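Peptidyl-prolyl cis-trans isomerase cyclophilin-type (Toxoplasma gondii, PDB 3BO7) probably speeds protein folding by catalysing the cis-trans isomerisation of peptide bonds that precede proline, as a member of the cyclophilin family. Local coordinates at residues L9-T14 and L18-H23. Sequence-based numbering, arbitrary orientation.
Sequences LRIVTT and LNIELH
Arg10 and Asn19 meet through complementary torsions: the arginine chain leaves with CG opposite its own backbone N (chi1 -175°), then bends at chi3, while chi1 (-74°) puts the Asn19 CG beside its backbone N and a small chi2 then turns OD1 toward Arg10. Arg10 NE consequently donates to Asn19 OD1 at 2.8 Å, in the guanidinium plane and on a lone pair of the amide oxygen, although the two flat groups are tilted 35° from each other. On this partly exposed face a long, flexible cation and a short amide suit a non-hydrogen-bonded pair, in which the side chains, rather than the backbones, supply the polar link.

The flanking pairs are hydrogen-bonded. Leu9 N reaches Ile20 O at 3.0 Å and Ile20 N returns to Leu9 O at 2.8 Å; Ile11 N to Leu18 O and Leu18 N to Ile11 O are both 2.9 Å. Between the two pairs, Arg10 CA comes to 3.2 Å from Leu18 O, a CA-H...O contact of the kind common in antiparallel sheets.

The side chains that meet on the other face, Leu9, Ile11, Ile20 and Leu22, are all aliphatic, which suits their buried setting. Leu9 forks between two partners: CD1 lies alongside Ile20 CB, and CD2 reaches diagonally along the hairpin to Leu22 CD1 at 3.8 Å. The extended arms of Ile11 and Ile20 slant across one another, their CD1 atoms 3.7 Å apart; beta-branched residues favour the extended backbone here.

This antiparallel beta hairpin of the cyclophilin barrel is bordered by strand 166-171 beyond 9-13 and strand 135-141 beyond 18-22. Helix 28-39 packs on Leu9 and Leu22 through Leu35, and helix 143-149 meets Leu18 through Val145, Leu146 and Trp149.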
loop_
_atom_site.group_PDB
_atom_site.type_symbol
_atom_site.label_atom_id
_atom_site.label_comp_id
_atom_site.label_asym_id
_atom_site.label_seq_id
_atom_site.Cartn_x
_atom_site.Cartn_y
_atom_site.Cartn_z
ATOM N N LEU A 9 9.000 7.082 4.610
ATOM C CA LEU A 9 8.119 7.943 3.830
ATOM C C LEU A 9 6.844 8.306 4.575
ATOM O O LEU A 9 6.401 7.572 5.458
ATOM C CB LEU A 9 7.784 7.321 2.458
ATOM C CG LEU A 9 7.011 6.002 2.288
ATOM C CD1 LEU A 9 5.500 6.219 2.278
ATOM C CD2 LEU A 9 7.458 5.355 0.995
ATOM N N ARG A 10 6.267 9.448 4.207
ATOM C CA ARG A 10 4.957 9.851 4.705
ATOM C C ARG A 10 3.940 9.950 3.564
ATOM O O ARG A 10 4.170 10.636 2.561
ATOM C CB ARG A 10 5.051 11.181 5.454
ATOM C CG ARG A 10 3.756 11.620 6.121
ATOM C CD ARG A 10 3.926 12.978 6.772
ATOM N NE ARG A 10 4.770 12.873 7.955
ATOM C CZ ARG A 10 5.493 13.863 8.467
ATOM N NH1 ARG A 10 5.481 15.051 7.902
ATOM N NH2 ARG A 10 6.226 13.654 9.555
ATOM N N ILE A 11 2.828 9.243 3.720
ATOM C CA ILE A 11 1.691 9.381 2.812
ATOM C C ILE A 11 0.762 10.431 3.409
ATOM O O ILE A 11 0.256 10.246 4.520
ATOM C CB ILE A 11 0.930 8.037 2.622
ATOM C CG1 ILE A 11 1.807 7.021 1.883
ATOM C CG2 ILE A 11 -0.384 8.252 1.867
ATOM C CD1 ILE A 11 1.179 5.617 1.724
ATOM N N VAL A 12 0.562 11.534 2.684
ATOM C CA VAL A 12 -0.314 12.611 3.129
ATOM C C VAL A 12 -1.645 12.484 2.403
ATOM O O VAL A 12 -1.698 12.612 1.170
ATOM C CB VAL A 12 0.287 14.028 2.837
ATOM C CG1 VAL A 12 -0.556 15.126 3.503
ATOM C CG2 VAL A 12 1.727 14.128 3.288
ATOM N N THR A 13 -2.719 12.225 3.147
ATOM C CA THR A 13 -4.039 12.136 2.515
ATOM C C THR A 13 -4.974 13.250 2.973
ATOM O O THR A 13 -4.672 13.997 3.909
ATOM C CB THR A 13 -4.738 10.749 2.698
ATOM O OG1 THR A 13 -5.295 10.642 4.015
ATOM C CG2 THR A 13 -3.771 9.581 2.429
ATOM N N THR A 14 -6.117 13.341 2.303
ATOM C CA THR A 14 -7.151 14.310 2.640
ATOM C C THR A 14 -7.804 13.998 3.988
ATOM O O THR A 14 -8.632 14.773 4.467
ATOM C CB THR A 14 -8.237 14.360 1.535
ATOM O OG1 THR A 14 -8.809 13.057 1.357
ATOM C CG2 THR A 14 -7.639 14.826 0.203
ATOM N N LEU A 18 0.206 9.152 7.159
ATOM C CA LEU A 18 0.799 7.923 7.674
ATOM C C LEU A 18 2.305 7.922 7.499
ATOM O O LEU A 18 2.806 8.193 6.405
ATOM C CB LEU A 18 0.204 6.688 6.991
ATOM C CG LEU A 18 -1.293 6.397 7.134
ATOM C CD1 LEU A 18 -1.654 5.234 6.242
ATOM C CD2 LEU A 18 -1.669 6.088 8.562
ATOM N N ASN A 19 3.013 7.616 8.589
ATOM C CA ASN A 19 4.461 7.443 8.566
ATOM C C ASN A 19 4.808 5.975 8.375
ATOM O O ASN A 19 4.312 5.100 9.100
ATOM C CB ASN A 19 5.100 7.993 9.845
ATOM C CG ASN A 19 5.132 9.517 9.881
ATOM O OD1 ASN A 19 5.078 10.188 8.846
ATOM N ND2 ASN A 19 5.234 10.067 11.079
ATOM N N ILE A 20 5.655 5.708 7.393
ATOM C CA ILE A 20 5.883 4.342 6.948
ATOM C C ILE A 20 7.367 3.987 6.859
ATOM O O ILE A 20 8.177 4.758 6.354
ATOM C CB ILE A 20 5.133 4.070 5.595
ATOM C CG1 ILE A 20 3.632 3.885 5.862
ATOM C CG2 ILE A 20 5.721 2.863 4.855
ATOM C CD1 ILE A 20 2.773 4.042 4.658
ATOM N N GLU A 21 7.696 2.814 7.389
ATOM C CA GLU A 21 8.991 2.194 7.196
ATOM C C GLU A 21 8.884 1.115 6.126
ATOM O O GLU A 21 8.004 0.254 6.187
ATOM C CB GLU A 21 9.457 1.575 8.502
ATOM C CG GLU A 21 10.731 0.765 8.397
ATOM C CD GLU A 21 11.191 0.275 9.742
ATOM O OE1 GLU A 21 10.493 -0.565 10.353
ATOM O OE2 GLU A 21 12.253 0.737 10.200
ATOM N N LEU A 22 9.794 1.157 5.156
ATOM C CA LEU A 22 9.860 0.135 4.126
ATOM C C LEU A 22 10.963 -0.884 4.410
ATOM O O LEU A 22 12.106 -0.510 4.642
ATOM C CB LEU A 22 10.081 0.785 2.760
ATOM C CG LEU A 22 8.989 1.681 2.175
ATOM C CD1 LEU A 22 9.433 2.105 0.802
ATOM C CD2 LEU A 22 7.645 0.987 2.090
ATOM N N HIS A 23 10.618 -2.170 4.371
ATOM C CA HIS A 23 11.587 -3.248 4.587
ATOM C C HIS A 23 12.390 -3.595 3.328
ATOM O O HIS A 23 12.320 -4.715 2.820
ATOM C CB HIS A 23 10.896 -4.499 5.124
ATOM C CG HIS A 23 10.055 -4.253 6.332
ATOM N ND1 HIS A 23 10.561 -3.716 7.497
ATOM C CD2 HIS A 23 8.742 -4.485 6.563
ATOM C CE1 HIS A 23 9.594 -3.621 8.391
ATOM N NE2 HIS A 23 8.480 -4.083 7.850
#